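Local coordinates for 457aa long hypothetical protein (Pyrococcus horikoshii, PDB 2CSU), which is of unknown function but combines a Rossmann-like CoA-binding domain with two domains related to succinyl-CoA ligases, at residues A[56-61]-A[82-87]. Numbering follows the deposited sequence.
Sequences KSVKDI and IQCGEK
Q83 and K87, one helical turn apart near the end of helix 74-87, reach out to grip the loop 56-61 at two places. The Q83 chain, extended beyond CG, brings OE1 to the hydroxyl of S57, which donates a very short bond (S57 OG to Q83 OE1, 2.5 Å); a bridging water donates to the same OE1 and accepts from V58 N, while D79 takes up Q83 NE2. K87 is bent at chi2 (57°), which sets its CD 3.4 Å from V58 O; K87 CG lies 4.0 Å from V58 CG2. K87 NZ donates a hydrogen bond to I61 O (2.5 Å), nearly in line with the C=O (160°), and a second water joins NZ to K59 O. Between these grips V58 CG1 rests on Q83 CB at 3.7 Å, while its side chain also touches A12 and I14 of strand 10-14. K59 crosses Q83 at about a right angle, its CD against Q83 CG, and K59 NZ forms a salt bridge with E86 OE1 (3.1 Å). In this Rossmann-like domain, the loop leading into strand 67-70 is thus fastened to the following helix: Q83 bonds to the S57 side chain at the start of the type I turn S57-D60, K87 to the backbone of I61 just after it, and the salt bridge between the exposed K59 and E86 is probably weakened by solvent.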
ATOM      1  N   LYS A  56     -15.954 -42.226 -11.240  1.00 36.63           N
ATOM      2  CA  LYS A  56     -17.032 -42.240 -10.256  1.00 37.11           C
ATOM      3  C   LYS A  56     -16.479 -42.259  -8.831  1.00 36.75           C
ATOM      4  O   LYS A  56     -17.057 -41.725  -7.892  1.00 35.83           O
ATOM      5  CB  LYS A  56     -17.879 -43.489 -10.501  1.00 39.03           C
ATOM      6  CG  LYS A  56     -18.703 -43.388 -11.784  1.00 41.31           C
ATOM      7  CD  LYS A  56     -19.189 -44.753 -12.271  1.00 43.41           C
ATOM      8  CE  LYS A  56     -19.795 -44.687 -13.676  1.00 43.69           C
ATOM      9  NZ  LYS A  56     -18.733 -44.494 -14.661  1.00 44.72           N
ATOM     10  N   SER A  57     -15.331 -42.942  -8.681  1.00 36.10           N
ATOM     11  CA  SER A  57     -14.691 -43.005  -7.376  1.00 36.49           C
ATOM     12  C   SER A  57     -13.166 -42.984  -7.505  1.00 36.49           C
ATOM     13  O   SER A  57     -12.592 -43.372  -8.514  1.00 36.94           O
ATOM     14  CB  SER A  57     -15.137 -44.296  -6.687  1.00 36.40           C
ATOM     15  OG  SER A  57     -14.264 -44.573  -5.593  1.00 37.65           O
ATOM     16  N   VAL A  58     -12.510 -42.466  -6.453  1.00 36.60           N
ATOM     17  CA  VAL A  58     -11.056 -42.389  -6.479  1.00 36.79           C
ATOM     18  C   VAL A  58     -10.418 -43.778  -6.543  1.00 37.18           C
ATOM     19  O   VAL A  58      -9.223 -43.938  -6.749  1.00 37.12           O
ATOM     20  CB  VAL A  58     -10.592 -41.665  -5.216  1.00 36.07           C
ATOM     21  CG1 VAL A  58     -11.036 -42.442  -3.980  1.00 36.47           C
ATOM     22  CG2 VAL A  58      -9.081 -41.546  -5.213  1.00 35.74           C
ATOM     23  N   LYS A  59     -11.258 -44.802  -6.315  1.00 38.96           N
ATOM     24  CA  LYS A  59     -10.744 -46.166  -6.329  1.00 40.22           C
ATOM     25  C   LYS A  59     -10.520 -46.673  -7.757  1.00 40.32           C
ATOM     26  O   LYS A  59      -9.748 -47.588  -8.009  1.00 40.70           O
ATOM     27  CB  LYS A  59     -11.758 -47.066  -5.619  1.00 41.78           C
ATOM     28  CG  LYS A  59     -11.676 -46.952  -4.096  1.00 43.91           C
ATOM     29  CD  LYS A  59     -13.015 -47.259  -3.420  1.00 45.97           C
ATOM     30  CE  LYS A  59     -13.344 -48.754  -3.423  1.00 46.98           C
ATOM     31  NZ  LYS A  59     -14.406 -49.026  -2.456  1.00 48.63           N
ATOM     32  N   ASP A  60     -11.257 -46.065  -8.708  1.00 40.41           N
ATOM     33  CA  ASP A  60     -11.222 -46.571 -10.076  1.00 40.67           C
ATOM     34  C   ASP A  60     -10.034 -46.038 -10.878  1.00 40.67           C
ATOM     35  O   ASP A  60      -9.746 -46.478 -11.982  1.00 40.44           O
ATOM     36  CB  ASP A  60     -12.529 -46.180 -10.769  1.00 40.66           C
ATOM     37  CG  ASP A  60     -13.708 -46.655  -9.934  1.00 40.87           C
ATOM     38  OD1 ASP A  60     -13.700 -47.823  -9.543  1.00 41.31           O
ATOM     39  OD2 ASP A  60     -14.620 -45.868  -9.696  1.00 40.33           O
ATOM     40  N   ILE A  61      -9.358 -45.025 -10.310  1.00 41.12           N
ATOM     41  CA  ILE A  61      -8.184 -44.478 -10.993  1.00 41.94           C
ATOM     42  C   ILE A  61      -7.039 -45.506 -11.101  1.00 42.97           C
ATOM     43  O   ILE A  61      -6.482 -45.963 -10.114  1.00 42.77           O
ATOM     44  CB  ILE A  61      -7.705 -43.241 -10.226  1.00 40.94           C
ATOM     45  CG1 ILE A  61      -8.799 -42.174 -10.190  1.00 40.56           C
ATOM     46  CG2 ILE A  61      -6.484 -42.624 -10.936  1.00 40.48           C
ATOM     47  CD1 ILE A  61      -8.347 -40.906  -9.459  1.00 38.76           C
ATOM     48  N   ILE A  82     -12.470 -42.285   3.513  1.00 26.20           N
ATOM     49  CA  ILE A  82     -12.203 -43.718   3.635  1.00 25.88           C
ATOM     50  C   ILE A  82     -11.789 -44.285   2.275  1.00 26.49           C
ATOM     51  O   ILE A  82     -10.862 -45.095   2.185  1.00 26.00           O
ATOM     52  CB  ILE A  82     -13.449 -44.477   4.181  1.00 26.42           C
ATOM     53  CG1 ILE A  82     -13.728 -44.013   5.621  1.00 26.74           C
ATOM     54  CG2 ILE A  82     -13.220 -46.011   4.149  1.00 26.28           C
ATOM     55  CD1 ILE A  82     -14.915 -44.685   6.296  1.00 24.79           C
ATOM     56  N   GLN A  83     -12.471 -43.865   1.210  1.00 26.52           N
ATOM     57  CA  GLN A  83     -12.097 -44.341  -0.113  1.00 26.97           C
ATOM     58  C   GLN A  83     -10.628 -43.960  -0.372  1.00 26.92           C
ATOM     59  O   GLN A  83      -9.829 -44.796  -0.789  1.00 27.17           O
ATOM     60  CB  GLN A  83     -13.015 -43.733  -1.177  1.00 27.85           C
ATOM     61  CG  GLN A  83     -14.369 -44.469  -1.332  1.00 29.57           C
ATOM     62  CD  GLN A  83     -15.298 -43.792  -2.331  1.00 30.05           C
ATOM     63  OE1 GLN A  83     -14.899 -43.486  -3.457  1.00 30.75           O
ATOM     64  NE2 GLN A  83     -16.539 -43.561  -1.926  1.00 30.37           N
ATOM     65  N   CYS A  84     -10.262 -42.707  -0.104  1.00 26.59           N
ATOM     66  CA  CYS A  84      -8.882 -42.296  -0.311  1.00 26.04           C
ATOM     67  C   CYS A  84      -7.981 -43.241   0.482  1.00 26.73           C
ATOM     68  O   CYS A  84      -6.917 -43.655   0.011  1.00 26.32           O
ATOM     69  CB  CYS A  84      -8.669 -40.858   0.155  1.00 24.18           C
ATOM     70  SG  CYS A  84      -9.463 -39.608  -0.876  1.00 23.88           S
ATOM     71  N   GLY A  85      -8.430 -43.589   1.687  1.00 27.67           N
ATOM     72  CA  GLY A  85      -7.662 -44.488   2.526  1.00 28.73           C
ATOM     73  C   GLY A  85      -7.366 -45.827   1.873  1.00 29.39           C
ATOM     74  O   GLY A  85      -6.217 -46.279   1.857  1.00 29.84           O
ATOM     75  N   GLU A  86      -8.397 -46.470   1.334  1.00 31.27           N
ATOM     76  CA  GLU A  86      -8.226 -47.767   0.694  1.00 33.04           C
ATOM     77  C   GLU A  86      -7.357 -47.632  -0.561  1.00 33.41           C
ATOM     78  O   GLU A  86      -6.579 -48.535  -0.906  1.00 33.94           O
ATOM     79  CB  GLU A  86      -9.593 -48.339   0.332  1.00 34.80           C
ATOM     80  CG  GLU A  86     -10.629 -48.200   1.449  1.00 38.16           C
ATOM     81  CD  GLU A  86     -12.017 -48.699   1.050  1.00 41.37           C
ATOM     82  OE1 GLU A  86     -12.443 -48.444  -0.101  1.00 42.23           O
ATOM     83  OE2 GLU A  86     -12.690 -49.342   1.892  1.00 43.25           O
ATOM     84  N   LYS A  87      -7.479 -46.485  -1.224  1.00 32.75           N
ATOM     85  CA  LYS A  87      -6.762 -46.215  -2.469  1.00 32.52           C
ATOM     86  C   LYS A  87      -5.260 -46.006  -2.238  1.00 32.26           C
ATOM     87  O   LYS A  87      -4.440 -46.127  -3.139  1.00 31.67           O
ATOM     88  CB  LYS A  87      -7.365 -44.971  -3.117  1.00 34.12           C
ATOM     89  CG  LYS A  87      -6.621 -44.563  -4.392  1.00 34.79           C
ATOM     90  CD  LYS A  87      -6.574 -45.692  -5.424  1.00 35.71           C
ATOM     91  CE  LYS A  87      -6.050 -45.222  -6.787  1.00 36.34           C
ATOM     92  NZ  LYS A  87      -5.878 -46.372  -7.671  1.00 36.57           N
TER
HETATM   93  O   HOH W   1     -13.844 -40.979  -4.519  1.00 30.18           O
HETATM   94  O   HOH W   2      -7.214 -48.734  -6.522  1.00 49.81           O